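Local coordinates for SusD-like carbohydrate binding protein (PDB 3LEW) that probably binds carbohydrate at the bacterial outer membrane, as a SusD-family protein involved in nutrient capture, at residues Gly17-Ala22 against Asp105-Thr110; Gly99-Ile104 against Arg116-Ala121. All coordinates share one frame; numbering follows the deposited sequence.

How the interactions relate
Interaction 1 fastens the start of helix 19-35 to the loop that joins helices 81-103 and 111-135, and interaction 2 packs those two helices against each other just behind that loop. Their centres lie about 9 Å apart, and the segments alternate along the chain. The first turn of helix 19-35 meets both partners of interaction 2: A22 CB lies 3.8 Å from I104 CD1, A22 O is 3.5 Å from V100 CG2, and T19 O is 3.6 Å from I117 CD1. Interaction 1 is at the surface, centred about 33 Å from the chain centre, whereas interaction 2 is buried, about 25 Å from it.

Interaction 1 of 2, residues Gly17-Ala22 against Asp105-Thr110; sequences GKTGDA and DAAEGT
Two backbone hydrogen bonds tie E108 to the residues flanking K18. E108 N donates to G17 O at 3.0 Å, nearly straight and in the carbonyl plane on a lone pair. In return T19 N reaches E108 O at 2.9 Å, approaching from above the carbonyl plane. This is the pattern of a single parallel bridge, and the E108 carbonyl also takes a CA-H contact from K18. Beside it, the methyl of A107 presses on the backbone of the helix start, with CB 3.6 Å from T19 N, and T19 CG2 lies alongside the same methyl. The same CG2 methyl also packs on G109 CA at 4.0 Å, where a side chain would collide with it: a CB built on G109 would fall 2.6 Å from T19 CG2. The backbone angles of G109, which would jam a CB against the preceding carbonyl, rule one out as well.

The charged ends of K18 and E108 are not in contact. K18 NZ and E108 OE1 are 4.9 Å apart, and a water spans them, donating to E108 OE1 and weakly accepting from K18 NZ. A second water joins T19 OG1 to T110 N.

K18 is the N-cap of helix 19-35, and the side chain of D21, at position N3, folds back to accept the N-cap backbone N-H, K18 N to D21 OD2 at 2.8 Å through the anti lone pair. K18 O accepts from both D21 N and A22 N. On the loop side, R114 NH1 bonds to the carbonyls of A107 and G109, while T110 OG1 caps D113 N. The starts of helices 19-35 and 111-135, capped at K18 and T110, thus lie side by side, and the loop before helix 111-135 is bridged at E108 to the N-cap K18, at the surface edge of the helical part of this SusD-family fold.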
loop_
_atom_site.group_PDB
_atom_site.type_symbol
_atom_site.label_atom_id
_atom_site.label_comp_id
_atom_site.label_asym_id
_atom_site.label_seq_id
_atom_site.Cartn_x
_atom_site.Cartn_y
_atom_site.Cartn_z
ATOM N N GLY A 17 26.572 21.020 -0.677
ATOM C CA GLY A 17 27.042 22.272 -1.239
ATOM C C GLY A 17 26.205 22.892 -2.352
ATOM O O GLY A 17 26.032 24.104 -2.389
ATOM N N LYS A 18 25.719 22.079 -3.286
ATOM C CA LYS A 18 24.948 22.568 -4.419
ATOM C C LYS A 18 23.608 21.860 -4.421
ATOM O O LYS A 18 23.447 20.835 -3.778
ATOM C CB LYS A 18 25.661 22.267 -5.738
ATOM C CG LYS A 18 27.087 22.790 -5.815
ATOM C CD LYS A 18 27.679 22.548 -7.187
ATOM C CE LYS A 18 29.105 23.113 -7.305
ATOM N NZ LYS A 18 29.942 22.626 -6.146
ATOM N N THR A 19 22.636 22.444 -5.107
ATOM C CA THR A 19 21.326 21.816 -5.237
ATOM C C THR A 19 21.441 20.361 -5.700
ATOM O O THR A 19 20.774 19.492 -5.144
ATOM C CB THR A 19 20.376 22.628 -6.172
ATOM O OG1 THR A 19 21.034 22.875 -7.418
ATOM C CG2 THR A 19 19.949 23.993 -5.497
ATOM N N GLY A 20 22.295 20.083 -6.696
ATOM C CA GLY A 20 22.498 18.703 -7.192
ATOM C C GLY A 20 22.896 17.718 -6.080
ATOM O O GLY A 20 22.516 16.539 -6.096
ATOM N N ASP A 21 23.673 18.222 -5.116
ATOM C CA ASP A 21 24.192 17.428 -4.004
ATOM C C ASP A 21 23.048 17.046 -3.067
ATOM O O ASP A 21 22.994 15.918 -2.584
ATOM C CB ASP A 21 25.273 18.203 -3.182
ATOM C CG ASP A 21 26.512 18.521 -3.968
ATOM O OD1 ASP A 21 26.989 17.631 -4.700
ATOM O OD2 ASP A 21 27.034 19.670 -3.874
ATOM N N ALA A 22 22.116 17.976 -2.839
ATOM C CA ALA A 22 20.935 17.702 -2.022
ATOM C C ALA A 22 20.055 16.679 -2.724
ATOM O O ALA A 22 19.561 15.724 -2.113
ATOM C CB ALA A 22 20.166 18.982 -1.754
ATOM N N ASP A 105 18.516 25.342 1.982
ATOM C CA ASP A 105 18.472 26.809 1.854
ATOM C C ASP A 105 19.833 27.401 1.549
ATOM O O ASP A 105 19.929 28.466 0.961
ATOM C CB ASP A 105 17.820 27.484 3.075
ATOM C CG ASP A 105 16.336 27.189 3.181
ATOM O OD1 ASP A 105 15.646 27.086 2.151
ATOM O OD2 ASP A 105 15.834 27.042 4.304
ATOM N N ALA A 106 20.903 26.710 1.933
ATOM C CA ALA A 106 22.252 27.178 1.671
ATOM C C ALA A 106 22.823 26.628 0.344
ATOM O O ALA A 106 23.934 26.935 0.006
ATOM C CB ALA A 106 23.186 26.781 2.855
ATOM N N ALA A 107 22.073 25.789 -0.374
ATOM C CA ALA A 107 22.617 25.087 -1.548
ATOM C C ALA A 107 22.818 26.062 -2.725
ATOM O O ALA A 107 21.905 26.798 -3.069
ATOM C CB ALA A 107 21.684 23.949 -1.952
ATOM N N GLU A 108 23.995 26.057 -3.334
ATOM C CA GLU A 108 24.251 26.861 -4.550
ATOM C C GLU A 108 23.412 26.334 -5.725
ATOM O O GLU A 108 23.388 25.129 -5.979
ATOM C CB GLU A 108 25.736 26.830 -4.909
ATOM C CG GLU A 108 26.058 27.451 -6.268
ATOM C CD GLU A 108 27.539 27.371 -6.624
ATOM O OE1 GLU A 108 28.371 27.222 -5.693
ATOM O OE2 GLU A 108 27.874 27.483 -7.833
ATOM N N GLY A 109 22.731 27.234 -6.422
ATOM C CA GLY A 109 21.822 26.865 -7.500
ATOM C C GLY A 109 20.767 27.931 -7.661
ATOM O O GLY A 109 20.925 29.045 -7.150
ATOM N N THR A 110 19.691 27.592 -8.360
ATOM C CA THR A 110 18.563 28.490 -8.552
ATOM C C THR A 110 17.596 28.413 -7.371
ATOM O O THR A 110 17.456 27.376 -6.711
ATOM C CB THR A 110 17.799 28.215 -9.830
ATOM O OG1 THR A 110 17.140 26.932 -9.772
ATOM C CG2 THR A 110 18.769 28.278 -11.074
HETATM O O HOH W 1 29.654 25.145 -3.966
HETATM O O HOH W 2 20.097 24.741 -9.227
#

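Interaction 2 of 2, residues Gly99-Ile104 against Arg116-Ala121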
loop_
_atom_site.group_PDB
_atom_site.type_symbol
_atom_site.label_atom_id
_atom_site.label_comp_id
_atom_site.label_asym_id
_atom_site.label_seq_id
_atom_site.Cartn_x
_atom_site.Cartn_y
_atom_site.Cartn_z
ATOM N N GLY A 99 18.091 15.777 6.545
ATOM C CA GLY A 99 19.434 16.275 6.167
ATOM C C GLY A 99 19.347 17.215 4.970
ATOM O O GLY A 99 19.988 18.267 4.951
ATOM N N VAL A 100 18.517 16.877 3.992
ATOM C CA VAL A 100 18.257 17.760 2.857
ATOM C C VAL A 100 17.631 19.099 3.313
ATOM O O VAL A 100 18.109 20.188 2.954
ATOM C CB VAL A 100 17.405 17.052 1.789
ATOM C CG1 VAL A 100 16.841 18.042 0.745
ATOM C CG2 VAL A 100 18.252 15.929 1.164
ATOM N N LEU A 101 16.599 18.998 4.151
ATOM C CA LEU A 101 15.908 20.156 4.666
ATOM C C LEU A 101 16.832 21.035 5.504
ATOM O O LEU A 101 16.672 22.245 5.474
ATOM C CB LEU A 101 14.631 19.729 5.431
ATOM C CG LEU A 101 13.519 19.202 4.543
ATOM C CD1 LEU A 101 12.396 18.503 5.405
ATOM C CD2 LEU A 101 12.955 20.320 3.602
ATOM N N ASP A 102 17.824 20.462 6.197
ATOM C CA ASP A 102 18.755 21.259 7.029
ATOM C C ASP A 102 19.770 22.056 6.193
ATOM O O ASP A 102 20.364 22.989 6.700
ATOM C CB ASP A 102 19.547 20.383 8.016
ATOM C CG ASP A 102 18.687 19.808 9.161
ATOM O OD1 ASP A 102 17.527 20.238 9.380
ATOM O OD2 ASP A 102 19.170 18.870 9.835
ATOM N N ASN A 103 19.975 21.652 4.938
ATOM C CA ASN A 103 21.027 22.155 4.075
ATOM C C ASN A 103 20.519 22.831 2.775
ATOM O O ASN A 103 21.280 23.553 2.122
ATOM C CB ASN A 103 21.949 20.994 3.683
ATOM C CG ASN A 103 22.915 20.573 4.799
ATOM O OD1 ASN A 103 24.013 21.134 4.920
ATOM N ND2 ASN A 103 22.547 19.546 5.568
ATOM N N ILE A 104 19.251 22.656 2.417
ATOM C CA ILE A 104 18.783 23.074 1.074
ATOM C C ILE A 104 18.782 24.598 0.907
ATOM O O ILE A 104 19.070 25.098 -0.181
ATOM C CB ILE A 104 17.393 22.469 0.708
ATOM C CG1 ILE A 104 17.058 22.730 -0.767
ATOM C CG2 ILE A 104 16.293 22.963 1.628
ATOM C CD1 ILE A 104 18.082 22.128 -1.728
ATOM N N ARG A 116 11.882 23.538 -5.126
ATOM C CA ARG A 116 11.361 22.268 -5.609
ATOM C C ARG A 116 11.961 21.083 -4.857
ATOM O O ARG A 116 11.224 20.151 -4.482
ATOM C CB ARG A 116 11.605 22.162 -7.111
ATOM C CG ARG A 116 11.032 20.931 -7.756
ATOM C CD ARG A 116 12.067 19.829 -7.876
ATOM N NE ARG A 116 13.210 20.222 -8.687
ATOM C CZ ARG A 116 14.312 19.498 -8.831
ATOM N NH1 ARG A 116 14.436 18.311 -8.244
ATOM N NH2 ARG A 116 15.295 19.971 -9.594
ATOM N N ILE A 117 13.278 21.128 -4.620
ATOM C CA ILE A 117 13.969 20.094 -3.853
ATOM C C ILE A 117 13.483 20.054 -2.381
ATOM O O ILE A 117 13.179 18.970 -1.832
ATOM C CB ILE A 117 15.492 20.229 -3.930
ATOM C CG1 ILE A 117 15.964 19.965 -5.374
ATOM C CG2 ILE A 117 16.190 19.225 -2.971
ATOM C CD1 ILE A 117 17.367 20.377 -5.636
ATOM N N LYS A 118 13.339 21.236 -1.784
ATOM C CA LYS A 118 12.764 21.327 -0.432
ATOM C C LYS A 118 11.368 20.713 -0.389
ATOM O O LYS A 118 11.042 19.919 0.513
ATOM C CB LYS A 118 12.723 22.784 -0.007
ATOM C CG LYS A 118 12.164 23.029 1.395
ATOM C CD LYS A 118 12.217 24.485 1.737
ATOM C CE LYS A 118 11.760 24.699 3.159
ATOM N NZ LYS A 118 11.991 26.120 3.634
ATOM N N GLY A 119 10.545 21.011 -1.401
ATOM C CA GLY A 119 9.216 20.430 -1.496
ATOM C C GLY A 119 9.211 18.915 -1.623
ATOM O O GLY A 119 8.420 18.217 -0.998
ATOM N N GLN A 120 10.130 18.406 -2.429
ATOM C CA GLN A 120 10.231 16.980 -2.614
ATOM C C GLN A 120 10.652 16.243 -1.294
ATOM O O GLN A 120 10.148 15.147 -0.992
ATOM C CB GLN A 120 11.168 16.648 -3.771
ATOM C CG GLN A 120 10.567 16.962 -5.158
ATOM C CD GLN A 120 11.533 16.768 -6.294
ATOM O OE1 GLN A 120 12.746 17.078 -6.177
ATOM N NE2 GLN A 120 10.994 16.318 -7.447
ATOM N N ALA A 121 11.574 16.840 -0.553
ATOM C CA ALA A 121 12.008 16.324 0.746
ATOM C C ALA A 121 10.875 16.326 1.758
ATOM O O ALA A 121 10.661 15.341 2.453
ATOM C CB ALA A 121 13.235 17.109 1.261
#
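I104 directs CG1 anti to its backbone N (chi1 -170°), and a chi2 of 60° then turns CD1 onto helix 111-135. V100 likewise places CG1 anti to its own N, and I117 does the same with CG2, so that these three branches converge. I104 CD1 meets I117 CG2 at 3.7 Å, the two chains crossing obliquely, and V100 CG1 approaches that same methyl from across, at about a right angle. The other branch of I104, CG2, sits in the crowded position between N and the carbonyl carbon and rests on K118 CB at 3.9 Å.

Farther along, A121 CB is touched by V100 CG1 at 3.8 Å and also by L101 CG. L101 CD2 lies over the stem of K118, 3.6 Å from CG, while the fully extended K118 chain carries its amine away from the contact. The segments 99-103 and 116-121 run roughly antiparallel (149°), their axes 9.3 Å apart at closest approach, and the loop containing 105-110 joins the helices into an alpha-alpha hairpin, consistent with the TPR-like helical architecture of SusD relatives. An alanine in place of I104 would lose both the CD1 contact with I117 and the CG2 contact with K118, and would probably loosen the end of the hairpin next to the loop.

Helix 19-35 covers the same apolar group, with V25 on V100. On the far flank R116 NH1 bonds to Q120 OE1 in the guanidinium plane and forms a salt bridge with E23, while I117 CG1 lies against one face of the guanidinium.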